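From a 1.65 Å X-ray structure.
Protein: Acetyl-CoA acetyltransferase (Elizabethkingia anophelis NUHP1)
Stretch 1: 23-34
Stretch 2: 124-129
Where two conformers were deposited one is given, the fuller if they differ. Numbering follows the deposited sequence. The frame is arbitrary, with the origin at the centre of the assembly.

Stretch 1 (23-34) GSFMGSLSGVPA
Stretch 2 124-129: ENMSQV

Four direct hydrogen bonds join the stretches, and in each a side chain of 124-129 meets the backbone of 23-34. The shortest runs from Asn-125 ND2 to Val-32 O, 2.7 Å with an N-H...O angle of 136°; the same nitrogen also donates to Leu-29 O at 3.0 Å and 131°. One amide thus gathers two carbonyls of the loop, helped by a CA-to-CB bond that points toward it and by chi1 in t (-173°) with chi2 at -51°. The other end of this amide turns back on its own stretch: Asn-125 OD1 accepts a weak bond from Gln-128 N (2.9 Å, 128°).

Gln-128 NE2 donates to Ser-30 O at 2.9 Å and 153°. Its CA-to-CB bond points sideways, but chi1 m (-70°), chi2 t (-169°) and chi3 near 1° carry the amide to the loop. Two waters extend this reach. One donates to Gly-31 O (3.2 Å) and weakly accepts from Gln-128 NE2 (3.1 Å); the other accepts from Ala-34 N (2.9 Å) and donates to Gln-128 OE1 (2.9 Å).

Nearer the start of the loop, Met-26 N donates to Ser-127 OG, 2.8 Å and 152°. Ser-127 points its CA-to-CB bond toward the loop, with chi1 m (-59°).

The loop presents these groups through successive turns: type II from Ser-24 to Gly-27, then type I from Gly-27 to Ser-30 and from Leu-29 to Val-32. Met-26 has positive phi (58/25), as expected at the third position of a type II turn. The turns are closed by Gly-27 N to Ser-24 O (2.8 Å), Ser-30 N to Gly-27 O (3.0 Å) and Val-32 N to Leu-29 O (3.0 Å). Ser-30, chi1 p, adds OG to Gly-27 O at 2.8 Å. Pro-33 then takes the N-cap position before a helix. Across the contact, CA atoms pair Met-26 with Ser-127 at 5.1 Å and Ala-34 with Asn-125 at 4.6 Å, so the order of the pairings is reversed, with eight residue steps of the loop set against two of the other stretch.

The contact buries 461 Å², both sides summed, and van der Waals packing accompanies the polar bonds. Ser-30 CB lies 3.6 Å from Ser-127 CB, and Ala-34 CB sits 3.5 Å from Asn-125 N. Pro-33 CA approaches Gln-128 OE1 at 3.4 Å. Phe-25, chi1 t, brings CE2 to 3.5 Å from Met-126 O, which lies at the ring edge near its plane, and to 3.7 Å from Ser-127 CA. Met-26, m at all three chi angles, places SD 3.9 Å from Ser-127 CB.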

# COMPACT_ATOMS: atom_id res chain seq x y z
N GLY A 23 -9.95 16.19 12.39
CA GLY A 23 -10.61 16.00 13.66
C GLY A 23 -9.65 15.51 14.73
O GLY A 23 -8.64 14.86 14.43
N SER A 24 -9.97 15.83 15.97
CA SER A 24 -9.19 15.38 17.12
C SER A 24 -9.50 13.92 17.42
O SER A 24 -10.53 13.38 16.99
CB SER A 24 -9.50 16.24 18.35
OG SER A 24 -9.10 17.58 18.15
N PHE A 25 -8.61 13.29 18.18
CA PHE A 25 -8.78 11.89 18.55
C PHE A 25 -10.08 11.72 19.34
O PHE A 25 -10.31 12.43 20.33
CB PHE A 25 -7.58 11.44 19.39
CG PHE A 25 -7.48 9.95 19.61
CD1 PHE A 25 -7.40 9.43 20.89
CD2 PHE A 25 -7.45 9.08 18.53
CE1 PHE A 25 -7.29 8.06 21.08
CE2 PHE A 25 -7.35 7.71 18.73
CZ PHE A 25 -7.27 7.21 20.01
N MET A 26 -10.92 10.77 18.90
CA MET A 26 -12.26 10.55 19.44
C MET A 26 -13.13 11.80 19.34
O MET A 26 -14.10 11.95 20.10
CB MET A 26 -12.21 10.06 20.89
CG MET A 26 -11.19 8.96 21.12
SD MET A 26 -11.47 7.48 20.16
CE MET A 26 -13.06 6.96 20.78
N GLY A 27 -12.82 12.68 18.39
CA GLY A 27 -13.48 13.97 18.23
C GLY A 27 -14.52 13.97 17.12
O GLY A 27 -15.24 12.99 16.93
N SER A 28 -14.57 15.09 16.39
CA SER A 28 -15.71 15.38 15.53
C SER A 28 -15.85 14.40 14.37
O SER A 28 -16.96 14.22 13.86
CB SER A 28 -15.62 16.81 14.99
OG SER A 28 -15.86 17.74 16.01
N LEU A 29 -14.75 13.81 13.92
CA LEU A 29 -14.78 12.85 12.81
C LEU A 29 -14.65 11.42 13.27
O LEU A 29 -14.50 10.52 12.43
CB LEU A 29 -13.67 13.16 11.80
CG LEU A 29 -13.84 14.52 11.12
CD1 LEU A 29 -12.67 14.79 10.17
CD2 LEU A 29 -15.21 14.64 10.39
N SER A 30 -14.74 11.16 14.58
CA SER A 30 -14.47 9.81 15.05
C SER A 30 -15.50 8.80 14.56
O SER A 30 -15.21 7.60 14.54
CB SER A 30 -14.38 9.80 16.57
OG SER A 30 -15.60 10.20 17.16
N GLY A 31 -16.68 9.26 14.15
CA GLY A 31 -17.70 8.39 13.60
C GLY A 31 -17.74 8.31 12.08
O GLY A 31 -18.66 7.69 11.53
N VAL A 32 -16.78 8.92 11.39
CA VAL A 32 -16.74 8.96 9.94
C VAL A 32 -15.54 8.12 9.50
O VAL A 32 -14.39 8.54 9.69
CB VAL A 32 -16.63 10.40 9.41
CG1 VAL A 32 -16.63 10.41 7.89
CG2 VAL A 32 -17.76 11.26 9.98
N PRO A 33 -15.76 6.93 8.93
CA PRO A 33 -14.63 6.03 8.63
C PRO A 33 -13.60 6.66 7.70
O PRO A 33 -13.92 7.52 6.88
CB PRO A 33 -15.31 4.83 7.95
CG PRO A 33 -16.72 4.85 8.41
CD PRO A 33 -17.06 6.34 8.58
N ALA A 34 -12.35 6.20 7.83
CA ALA A 34 -11.28 6.70 6.99
C ALA A 34 -11.66 6.69 5.51
O ALA A 34 -11.36 7.64 4.77
CB ALA A 34 -10.01 5.85 7.20
N GLU A 124 -6.97 8.66 6.97
CA GLU A 124 -6.74 7.94 8.22
C GLU A 124 -7.85 8.30 9.18
O GLU A 124 -8.22 9.47 9.31
CB GLU A 124 -5.38 8.28 8.85
CG GLU A 124 -4.82 7.13 9.69
CD GLU A 124 -4.20 6.04 8.81
OE1 GLU A 124 -3.20 6.34 8.11
OE2 GLU A 124 -4.72 4.91 8.80
N ASN A 125 -8.38 7.30 9.88
CA ASN A 125 -9.22 7.57 11.04
C ASN A 125 -8.57 6.84 12.20
O ASN A 125 -8.75 5.63 12.38
CB ASN A 125 -10.66 7.16 10.82
CG ASN A 125 -11.54 7.61 11.96
OD1 ASN A 125 -11.20 7.36 13.11
ND2 ASN A 125 -12.61 8.36 11.66
N MET A 126 -7.77 7.58 12.97
CA MET A 126 -7.06 6.95 14.07
C MET A 126 -8.01 6.60 15.21
O MET A 126 -7.77 5.61 15.91
CB MET A 126 -5.93 7.88 14.51
CG MET A 126 -4.97 8.10 13.33
SD MET A 126 -3.51 9.11 13.66
CE MET A 126 -2.50 7.99 14.67
N SER A 127 -9.12 7.33 15.33
CA SER A 127 -10.14 7.03 16.35
C SER A 127 -10.72 5.63 16.17
O SER A 127 -11.15 5.01 17.15
CB SER A 127 -11.27 8.05 16.28
OG SER A 127 -10.81 9.37 16.48
N GLN A 128 -10.79 5.14 14.94
CA GLN A 128 -11.46 3.88 14.64
C GLN A 128 -10.51 2.69 14.53
O GLN A 128 -10.95 1.58 14.19
CB GLN A 128 -12.30 4.01 13.36
CG GLN A 128 -13.55 4.90 13.54
CD GLN A 128 -14.52 4.82 12.36
OE1 GLN A 128 -14.29 4.08 11.40
NE2 GLN A 128 -15.60 5.59 12.43
N VAL A 129 -9.23 2.87 14.85
CA VAL A 129 -8.30 1.74 14.71
C VAL A 129 -8.62 0.72 15.80
O VAL A 129 -8.78 1.10 16.96
CB VAL A 129 -6.85 2.21 14.82
CG1 VAL A 129 -5.88 1.02 14.78
CG2 VAL A 129 -6.55 3.17 13.66
O HOH W 1 -18.33 4.55 11.54
O HOH W 2 -11.96 3.91 9.60